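Side-chain contacts in molybdopterin adenylyltransferase (Helicobacter pylori, PDB 4XCW), which probably catalyses the transfer of an adenylyl group from ATP to molybdopterin, a late step in making the molybdenum cofactor: residues 59-64 and 124-129; 29-34 and 42-47; 68-73 and 160-165; 35-40 and 147-152. All blocks are in the same frame, centred on the assembly; numbering follows the deposited sequence. Where two conformers were deposited one is given.

Contact 1: 59-64 and 124-129; sequences SLIKMC and GIRNKS
Ile61 lies over one face of the Arg126 guanidinium, with CG1 centred above the plane and 3.8 Å from Arg126 CZ. The second branch, CG2, covers the outer part of the same group, 3.8 Å from Arg126 NH2, and the two side chains run at a slant to one another. Arg126 gets there by stretching fully: CG is anti to the backbone N (chi1 179°) and the chain stays extended as far as NE. Its methylene part is used as well, since Cys64 CB packs 3.8 Å from Arg126 CD, near the guanidinium plane and at its edge. Beside it Cys64 turns its sulfur to the other partner, and SG sits 3.4 Å from Ser129 CB. Arg126 and Ser129 are brought side by side by a type II' beta turn, closed by backbone bonds in both directions between them, so that a two-residue loop presents both to the helix. Their polar ends are satisfied elsewhere: Arg126 NH2 forms a salt bridge with Asp65 and NH1 bonds to the carbonyl of Val93, while Ser129 OG bonds to the carbonyl of Cys69. The contact thus joins helix 53-66 to the hairpin of strands 123-126 and 129-134, with helix 86-93 touching Ile61 through Val93 and strand 71-75 meeting Cys64 through Val72.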
# COMPACT_ATOMS: atom_id res chain seq x y z
N SER B 59 3.69 -12.94 22.01
CA SER B 59 4.87 -12.19 22.41
C SER B 59 4.67 -10.69 22.21
O SER B 59 4.97 -9.89 23.09
CB SER B 59 6.10 -12.65 21.62
OG SER B 59 7.26 -11.93 22.01
N LEU B 60 4.16 -10.32 21.03
CA LEU B 60 3.86 -8.92 20.75
C LEU B 60 2.87 -8.37 21.78
O LEU B 60 3.04 -7.27 22.30
CB LEU B 60 3.29 -8.76 19.34
CG LEU B 60 4.25 -8.95 18.17
CD1 LEU B 60 3.48 -8.94 16.86
CD2 LEU B 60 5.31 -7.86 18.18
N ILE B 61 1.84 -9.15 22.07
CA ILE B 61 0.81 -8.71 23.00
C ILE B 61 1.41 -8.52 24.39
O ILE B 61 1.10 -7.54 25.08
CB ILE B 61 -0.37 -9.70 23.03
CG1 ILE B 61 -1.15 -9.60 21.72
CG2 ILE B 61 -1.28 -9.43 24.22
CD1 ILE B 61 -2.22 -10.65 21.55
N LYS B 62 2.31 -9.41 24.79
CA LYS B 62 2.94 -9.32 26.11
C LYS B 62 3.82 -8.08 26.19
O LYS B 62 3.81 -7.37 27.20
CB LYS B 62 3.75 -10.59 26.40
CG LYS B 62 4.51 -10.57 27.73
CD LYS B 62 5.06 -11.95 28.07
CE LYS B 62 5.90 -12.52 26.94
NZ LYS B 62 6.47 -13.86 27.27
N MET B 63 4.56 -7.79 25.13
CA MET B 63 5.45 -6.63 25.13
C MET B 63 4.65 -5.33 25.23
O MET B 63 5.02 -4.42 25.98
CB MET B 63 6.34 -6.63 23.89
CG MET B 63 7.41 -7.72 23.89
SD MET B 63 8.35 -7.77 22.34
CE MET B 63 9.54 -9.06 22.68
N CYS B 64 3.56 -5.24 24.47
CA CYS B 64 2.70 -4.06 24.52
C CYS B 64 1.92 -3.95 25.83
O CYS B 64 1.95 -2.91 26.50
CB CYS B 64 1.70 -4.07 23.35
SG CYS B 64 2.46 -3.97 21.73
N GLY B 124 2.08 -0.81 12.82
CA GLY B 124 0.73 -0.55 13.28
C GLY B 124 0.69 -0.15 14.74
O GLY B 124 1.71 -0.17 15.43
N ILE B 125 -0.50 0.20 15.20
CA ILE B 125 -0.70 0.63 16.57
C ILE B 125 -1.49 -0.40 17.37
O ILE B 125 -2.52 -0.87 16.91
CB ILE B 125 -1.47 1.97 16.62
CG1 ILE B 125 -0.75 3.03 15.79
CG2 ILE B 125 -1.68 2.41 18.07
CD1 ILE B 125 0.69 3.28 16.24
N ARG B 126 -0.98 -0.77 18.54
CA ARG B 126 -1.76 -1.49 19.53
C ARG B 126 -1.80 -0.65 20.80
O ARG B 126 -0.79 -0.55 21.51
CB ARG B 126 -1.18 -2.87 19.84
CG ARG B 126 -1.98 -3.61 20.91
CD ARG B 126 -1.40 -4.98 21.26
NE ARG B 126 -2.17 -5.59 22.34
CZ ARG B 126 -3.21 -6.39 22.14
NH1 ARG B 126 -3.60 -6.68 20.90
NH2 ARG B 126 -3.87 -6.89 23.18
N ASN B 127 -2.95 -0.06 21.07
CA ASN B 127 -3.15 0.81 22.23
C ASN B 127 -2.11 1.94 22.26
O ASN B 127 -2.13 2.81 21.39
CB ASN B 127 -3.12 -0.00 23.52
CG ASN B 127 -4.25 -1.01 23.58
OD1 ASN B 127 -5.37 -0.72 23.14
ND2 ASN B 127 -3.97 -2.19 24.12
N LYS B 128 -1.22 1.92 23.24
CA LYS B 128 -0.23 2.99 23.37
C LYS B 128 1.14 2.53 22.85
O LYS B 128 2.18 3.08 23.22
CB LYS B 128 -0.14 3.44 24.83
CG LYS B 128 -1.48 3.91 25.38
CD LYS B 128 -1.39 4.48 26.79
CE LYS B 128 -2.76 4.96 27.26
NZ LYS B 128 -2.70 5.68 28.56
N SER B 129 1.12 1.52 21.98
CA SER B 129 2.35 0.94 21.44
C SER B 129 2.43 1.02 19.92
O SER B 129 1.47 0.71 19.22
CB SER B 129 2.49 -0.53 21.86
OG SER B 129 2.46 -0.67 23.27

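Contact 2: 29-34 and 42-47; sequences AIQEVL and LEFHYE
Gln31 and Phe44 meet by an amide-on-ring stack, the two planes only 7° apart. The two side chains point opposite ways as they pass, so the amide lies over the inner part of the ring and its root: Gln31 OE1 is 3.6 Å from Phe44 CD2, and Gln31 NE2 is 3.6 Å from Phe44 CB. Continuous with this stack is a CH-pi contact, in which Gln31 CG stands 3.9 Å from the centroid of the Phe44 ring and 12° off its normal. The extension of Gln31 beyond CG is what carries the amide along the ring after the methylene has crossed its centre.

The apolar contact is that of Leu34 CB with the edge of the ring, 4.1 Å from Phe44 CZ, one helical turn on from Gln31. Two van der Waals contacts set a carbon against a polar atom: at the start of the strand Leu42 CD1 lies 3.7 Å from the carbonyl oxygen Leu34 O, and at the other end Tyr46 CB is a looser neighbour of the amide nitrogen Gln31 NE2. Helix and strand run nearly antiparallel, at 164° with their axes 10.7 Å apart, as expected for the second half of the beta-alpha-beta unit formed by strand 6-13, helix 25-37 and strand 42-49.

Because no polar bond links the two segments, this partly exposed contact between helix 25-37 and the outermost strand 42-49 probably rests on dispersion, with a weaker electrostatic share from the amide over the ring. The flat amide gives the ring close contact while its N-H and C=O groups point along the edges, where they could meet other partners.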
# COMPACT_ATOMS: atom_id res chain seq x y z
N ALA B 29 22.08 -5.10 16.96
CA ALA B 29 22.10 -3.93 16.10
C ALA B 29 20.94 -3.01 16.42
O ALA B 29 21.08 -1.79 16.40
CB ALA B 29 22.07 -4.35 14.64
N ILE B 30 19.79 -3.60 16.73
CA ILE B 30 18.61 -2.84 17.10
C ILE B 30 18.83 -2.04 18.38
O ILE B 30 18.54 -0.85 18.42
CB ILE B 30 17.38 -3.77 17.27
CG1 ILE B 30 16.93 -4.30 15.90
CG2 ILE B 30 16.24 -3.02 17.92
CD1 ILE B 30 15.78 -5.27 15.96
N GLN B 31 19.37 -2.69 19.41
CA GLN B 31 19.62 -2.01 20.68
C GLN B 31 20.69 -0.93 20.56
O GLN B 31 20.56 0.13 21.16
CB GLN B 31 20.01 -3.02 21.76
CG GLN B 31 18.90 -4.00 22.09
CD GLN B 31 19.07 -4.64 23.44
OE1 GLN B 31 19.85 -4.18 24.28
NE2 GLN B 31 18.33 -5.72 23.68
N GLU B 32 21.73 -1.20 19.78
CA GLU B 32 22.78 -0.22 19.55
C GLU B 32 22.23 1.06 18.93
O GLU B 32 22.50 2.16 19.41
CB GLU B 32 23.88 -0.78 18.65
CG GLU B 32 24.85 -1.72 19.34
CD GLU B 32 25.96 -2.18 18.41
OE1 GLU B 32 25.95 -1.77 17.23
OE2 GLU B 32 26.85 -2.94 18.86
N VAL B 33 21.46 0.91 17.87
CA VAL B 33 20.91 2.06 17.15
C VAL B 33 19.94 2.87 18.00
O VAL B 33 20.04 4.10 18.07
CB VAL B 33 20.18 1.62 15.86
CG1 VAL B 33 19.47 2.79 15.23
CG2 VAL B 33 21.17 1.01 14.89
N LEU B 34 19.00 2.19 18.63
CA LEU B 34 18.01 2.89 19.44
C LEU B 34 18.66 3.57 20.64
O LEU B 34 18.23 4.64 21.07
CB LEU B 34 16.90 1.93 19.87
CG LEU B 34 16.03 1.51 18.68
CD1 LEU B 34 15.01 0.45 19.08
CD2 LEU B 34 15.33 2.72 18.05
N LEU B 42 16.63 3.72 28.87
CA LEU B 42 15.95 2.72 28.06
C LEU B 42 15.91 1.38 28.76
O LEU B 42 16.87 0.98 29.43
CB LEU B 42 16.63 2.59 26.70
CG LEU B 42 16.77 3.87 25.89
CD1 LEU B 42 17.50 3.60 24.58
CD2 LEU B 42 15.40 4.47 25.63
N GLU B 43 14.79 0.68 28.62
CA GLU B 43 14.69 -0.70 29.07
C GLU B 43 14.24 -1.56 27.91
O GLU B 43 13.18 -1.33 27.33
CB GLU B 43 13.73 -0.83 30.26
CG GLU B 43 14.19 -0.07 31.50
CD GLU B 43 13.52 -0.56 32.78
OE1 GLU B 43 12.84 -1.60 32.74
OE2 GLU B 43 13.68 0.11 33.82
N PHE B 44 15.08 -2.52 27.55
CA PHE B 44 14.81 -3.38 26.41
C PHE B 44 14.21 -4.72 26.83
O PHE B 44 14.68 -5.36 27.76
CB PHE B 44 16.09 -3.61 25.60
CG PHE B 44 16.53 -2.41 24.82
CD1 PHE B 44 15.94 -2.10 23.61
CD2 PHE B 44 17.56 -1.60 25.28
CE1 PHE B 44 16.35 -1.00 22.88
CE2 PHE B 44 17.97 -0.50 24.56
CZ PHE B 44 17.36 -0.20 23.35
N HIS B 45 13.16 -5.12 26.12
CA HIS B 45 12.50 -6.40 26.37
C HIS B 45 12.70 -7.30 25.17
O HIS B 45 11.95 -7.21 24.20
CB HIS B 45 11.02 -6.19 26.66
CG HIS B 45 10.76 -5.30 27.83
ND1 HIS B 45 10.71 -5.76 29.13
CD2 HIS B 45 10.54 -3.96 27.89
CE1 HIS B 45 10.47 -4.74 29.94
NE2 HIS B 45 10.37 -3.64 29.22
N TYR B 46 13.70 -8.17 25.25
CA TYR B 46 14.11 -8.97 24.10
C TYR B 46 13.63 -10.41 24.23
O TYR B 46 13.74 -11.02 25.29
CB TYR B 46 15.63 -8.94 23.95
CG TYR B 46 16.19 -9.88 22.90
CD1 TYR B 46 16.03 -9.61 21.55
CD2 TYR B 46 16.88 -11.02 23.27
CE1 TYR B 46 16.55 -10.46 20.58
CE2 TYR B 46 17.41 -11.88 22.31
CZ TYR B 46 17.23 -11.59 20.97
OH TYR B 46 17.75 -12.43 20.01
N GLU B 47 13.10 -10.96 23.13
CA GLU B 47 12.65 -12.34 23.10
C GLU B 47 12.91 -12.95 21.74
O GLU B 47 12.71 -12.31 20.71
CB GLU B 47 11.16 -12.44 23.42
CG GLU B 47 10.82 -12.29 24.89
CD GLU B 47 9.38 -12.68 25.19
OE1 GLU B 47 9.00 -12.62 26.37
OE2 GLU B 47 8.65 -13.03 24.24

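Contact 3: 68-73 and 160-165; sequences QCDLVV and LGNYMQ
Asp70 receives the backbone N-H of Asn162 in a short, straight hydrogen bond, Asn162 N to Asp70 OD1 at 2.8 Å with an angle of 179° at the hydrogen. The donor comes from above the carboxylate, 57° out of its plane. The same oxygen rests against Gly161, with Asp70 OD1 3.5 Å from Gly161 CA, where the absence of a side chain permits close approach. Asn162 CB sits over the same face, 3.5 Å from Asp70 OD1, and the amide runs on past the oxygens, steeply across the carboxylate, with the two planes 56° apart. Next to Asp70, Leu71 CB is met by Met164 CE at 4.2 Å, the methionine being extended beyond CG.

The loop leaves helix 152-158 through a Schellman motif with Leu160 as its C' residue at positive phi; Gly161 N bonds back to Val156 O, and the chain then passes beside the residues that lead into strand 71-75, a central strand of the sheet in this alpha/beta fold.

Further out, the second carboxylate oxygen, Asp70 OD2, accepts the backbone N-H of His7, so the two oxygens of this buried group serve different partners and tie strand 6-13 to the loop. Asn162 ND2 is held by the carbonyl of Thr5, and Met164 packs against Ile6 and against Ile152 and Pro153.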
# COMPACT_ATOMS: atom_id res chain seq x y z
N GLN B 68 4.45 -2.90 28.76
CA GLN B 68 4.12 -1.51 28.46
C GLN B 68 5.13 -0.84 27.54
O GLN B 68 5.50 0.32 27.75
CB GLN B 68 3.99 -0.70 29.75
CG GLN B 68 2.85 -1.13 30.66
CD GLN B 68 2.56 -0.10 31.73
OE1 GLN B 68 1.42 0.35 31.88
NE2 GLN B 68 3.58 0.28 32.49
N CYS B 69 5.58 -1.55 26.51
CA CYS B 69 6.53 -0.98 25.56
C CYS B 69 5.88 0.11 24.71
O CYS B 69 4.81 -0.10 24.15
CB CYS B 69 7.09 -2.07 24.65
SG CYS B 69 8.10 -3.28 25.51
N ASP B 70 6.53 1.26 24.62
CA ASP B 70 6.08 2.34 23.74
C ASP B 70 6.36 1.99 22.28
O ASP B 70 5.63 2.39 21.38
CB ASP B 70 6.77 3.65 24.10
CG ASP B 70 6.68 3.98 25.57
OD1 ASP B 70 5.60 4.43 26.01
OD2 ASP B 70 7.68 3.80 26.30
N LEU B 71 7.43 1.24 22.08
CA LEU B 71 7.88 0.83 20.76
C LEU B 71 8.25 -0.64 20.79
O LEU B 71 9.00 -1.08 21.66
CB LEU B 71 9.08 1.66 20.31
CG LEU B 71 9.75 1.23 19.01
CD1 LEU B 71 8.86 1.55 17.81
CD2 LEU B 71 11.11 1.91 18.86
N VAL B 72 7.73 -1.40 19.83
CA VAL B 72 8.07 -2.80 19.70
C VAL B 72 8.54 -3.04 18.28
O VAL B 72 7.85 -2.68 17.32
CB VAL B 72 6.87 -3.72 20.03
CG1 VAL B 72 7.25 -5.18 19.80
CG2 VAL B 72 6.41 -3.50 21.47
N VAL B 73 9.73 -3.60 18.12
CA VAL B 73 10.22 -3.87 16.78
C VAL B 73 10.51 -5.35 16.61
O VAL B 73 10.95 -6.01 17.54
CB VAL B 73 11.49 -3.05 16.44
CG1 VAL B 73 11.20 -1.55 16.50
CG2 VAL B 73 12.65 -3.40 17.38
N LEU B 160 -0.24 8.29 22.87
CA LEU B 160 -0.17 8.51 24.31
C LEU B 160 0.86 7.62 25.02
O LEU B 160 0.71 7.33 26.21
CB LEU B 160 -1.56 8.34 24.97
CG LEU B 160 -2.71 9.09 24.29
CD1 LEU B 160 -4.02 8.94 25.08
CD2 LEU B 160 -2.35 10.56 24.10
N GLY B 161 1.90 7.22 24.29
CA GLY B 161 3.05 6.58 24.89
C GLY B 161 3.94 7.60 25.59
O GLY B 161 3.64 8.79 25.62
N ASN B 162 5.05 7.13 26.17
CA ASN B 162 5.97 8.01 26.89
C ASN B 162 6.72 8.93 25.93
O ASN B 162 6.78 8.68 24.73
CB ASN B 162 6.96 7.21 27.73
CG ASN B 162 6.29 6.47 28.87
OD1 ASN B 162 5.22 6.86 29.34
ND2 ASN B 162 6.91 5.39 29.32
N TYR B 163 7.30 9.98 26.48
CA TYR B 163 7.86 11.05 25.65
C TYR B 163 9.33 10.83 25.33
O TYR B 163 10.20 11.05 26.18
CB TYR B 163 7.68 12.39 26.36
CG TYR B 163 7.98 13.59 25.49
CD1 TYR B 163 6.98 14.16 24.72
CD2 TYR B 163 9.25 14.15 25.46
CE1 TYR B 163 7.24 15.26 23.92
CE2 TYR B 163 9.51 15.26 24.66
CZ TYR B 163 8.50 15.81 23.90
OH TYR B 163 8.75 16.90 23.11
N MET B 164 9.60 10.40 24.11
CA MET B 164 10.96 10.20 23.63
C MET B 164 11.70 11.51 23.47
O MET B 164 11.18 12.46 22.89
CB MET B 164 10.95 9.47 22.30
CG MET B 164 10.59 8.01 22.39
SD MET B 164 10.44 7.33 20.73
CE MET B 164 10.20 5.60 21.13
N GLN B 165 12.93 11.55 23.98
CA GLN B 165 13.80 12.70 23.79
C GLN B 165 14.99 12.30 22.93
O GLN B 165 15.82 11.47 23.32
CB GLN B 165 14.24 13.26 25.14
CG GLN B 165 13.07 13.48 26.07
CD GLN B 165 13.24 14.69 26.95
OE1 GLN B 165 14.15 15.50 26.75
NE2 GLN B 165 12.35 14.84 27.93

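Contact 4: 35-40 and 147-152; sequences SEYLLN and AVFPAI
The Phe149 ring points away from its own backbone N (chi1 -170°), reaching out from the 3-10 segment toward helix 25-37. Tyr37 takes the other course, CG anti to its carbonyl carbon (chi1 -77°), which lays CB and one flank of its ring across the phenylalanine. Tyr37 CB stands over the Phe149 ring, 4.2 Å from the centroid in a CH-pi contact, while Tyr37 CD2 sits above the same face nearer its rim, 3.6 Å from Phe149 CG. The two rings are inclined at 52° with centroids 5.1 Å apart, an oblique pairing. Leu38 approaches from a different direction: its CD2 meets the ring edge in plane, 3.7 Å from Phe149 CZ. Phe149 is therefore held over a face and at its far edge by consecutive residues from the point where helix 25-37 ends and the chain leaves helical geometry.

All three side chains are buried. Ile171 of the C-terminal region packs on both Tyr37 and Phe149, Leu38 reaches Ile8 of strand 6-13 and Met164, and the contact joins the C-terminal end of helix 25-37 to the segment between helices 138-148 and 152-158.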
# COMPACT_ATOMS: atom_id res chain seq x y z
N SER B 35 19.73 2.96 21.16
CA SER B 35 20.46 3.54 22.29
C SER B 35 21.15 4.85 21.90
O SER B 35 21.30 5.74 22.73
CB SER B 35 21.50 2.56 22.83
OG SER B 35 20.87 1.47 23.48
N GLU B 36 21.57 4.95 20.64
CA GLU B 36 22.23 6.15 20.15
C GLU B 36 21.23 7.25 19.78
O GLU B 36 21.56 8.43 19.80
CB GLU B 36 23.11 5.83 18.95
CG GLU B 36 24.28 4.89 19.25
CD GLU B 36 24.99 4.43 18.00
OE1 GLU B 36 24.55 4.82 16.89
OE2 GLU B 36 25.99 3.69 18.11
N TYR B 37 20.02 6.83 19.44
CA TYR B 37 18.98 7.75 18.97
C TYR B 37 18.23 8.45 20.10
O TYR B 37 17.71 9.56 19.92
CB TYR B 37 17.97 7.01 18.10
CG TYR B 37 18.44 6.72 16.69
CD1 TYR B 37 19.74 7.01 16.28
CD2 TYR B 37 17.57 6.16 15.76
CE1 TYR B 37 20.16 6.74 14.99
CE2 TYR B 37 17.98 5.89 14.47
CZ TYR B 37 19.27 6.17 14.08
OH TYR B 37 19.66 5.90 12.79
N LEU B 38 18.16 7.80 21.26
CA LEU B 38 17.37 8.31 22.38
C LEU B 38 18.23 8.72 23.58
O LEU B 38 19.22 8.07 23.90
CB LEU B 38 16.35 7.26 22.82
CG LEU B 38 15.24 6.96 21.82
CD1 LEU B 38 14.46 5.73 22.24
CD2 LEU B 38 14.32 8.16 21.71
N LEU B 39 17.82 9.79 24.24
CA LEU B 39 18.49 10.26 25.44
C LEU B 39 17.87 9.65 26.70
O LEU B 39 18.49 9.62 27.76
CB LEU B 39 18.43 11.79 25.52
CG LEU B 39 19.11 12.53 24.36
CD1 LEU B 39 18.80 14.02 24.41
CD2 LEU B 39 20.61 12.30 24.40
N ASN B 40 16.64 9.15 26.56
CA ASN B 40 15.92 8.56 27.69
C ASN B 40 16.65 7.38 28.29
O ASN B 40 17.38 6.68 27.59
CB ASN B 40 14.53 8.09 27.26
CG ASN B 40 13.72 9.18 26.58
OD1 ASN B 40 13.99 9.53 25.44
ND2 ASN B 40 12.72 9.70 27.29
N ALA B 147 15.79 5.73 8.44
CA ALA B 147 14.75 6.26 7.58
C ALA B 147 13.44 6.53 8.32
O ALA B 147 12.79 7.54 8.07
CB ALA B 147 14.50 5.31 6.42
N VAL B 148 13.05 5.61 9.20
CA VAL B 148 11.71 5.70 9.80
C VAL B 148 11.69 6.37 11.17
O VAL B 148 10.65 6.89 11.57
CB VAL B 148 11.04 4.31 9.95
CG1 VAL B 148 10.94 3.62 8.60
CG2 VAL B 148 11.78 3.44 10.96
N PHE B 149 12.81 6.36 11.89
CA PHE B 149 12.80 6.91 13.24
C PHE B 149 12.37 8.39 13.35
O PHE B 149 11.74 8.75 14.35
CB PHE B 149 14.16 6.76 13.91
CG PHE B 149 14.13 7.10 15.38
CD1 PHE B 149 13.67 6.18 16.30
CD2 PHE B 149 14.52 8.35 15.82
CE1 PHE B 149 13.63 6.49 17.65
CE2 PHE B 149 14.47 8.67 17.17
CZ PHE B 149 14.03 7.74 18.08
N PRO B 150 12.71 9.25 12.36
CA PRO B 150 12.27 10.64 12.53
C PRO B 150 10.76 10.84 12.71
O PRO B 150 10.36 11.91 13.15
CB PRO B 150 12.75 11.31 11.24
CG PRO B 150 14.01 10.56 10.91
CD PRO B 150 13.68 9.13 11.25
N ALA B 151 9.96 9.82 12.41
CA ALA B 151 8.51 9.93 12.57
C ALA B 151 8.02 9.25 13.84
O ALA B 151 6.85 9.35 14.20
CB ALA B 151 7.79 9.34 11.35
N ILE B 152 8.92 8.55 14.53
CA ILE B 152 8.50 7.69 15.64
C ILE B 152 8.14 8.44 16.94
O ILE B 152 7.09 8.18 17.53
CB ILE B 152 9.58 6.62 15.92
CG1 ILE B 152 9.59 5.59 14.78
CG2 ILE B 152 9.33 5.90 17.24
CD1 ILE B 152 10.58 4.46 14.98

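In the fold
Contacts 1, 2 and 3 all reach the same sheet, and contact 4 joins contact 2 through helix 25-37. The centres of contacts 2 and 4 are about 12 Å apart, and Leu34 CD2 lies 4.2 Å from Phe149 CE1. Contacts 3 and 4 are about 11 Å apart and joined by backbone pairing of Leu39 with Gln165 and by Asn40 OD1, 2.7 Å from Gln165 N. Contact 1 meets contact 3, about 10 Å away between centres, where Met63 O is 3.0 Å from Cys69 N; it meets contact 2 through a salt bridge from Lys62 to Glu47. Contacts 1 and 4 do not touch, their nearest atoms being about 8 Å apart.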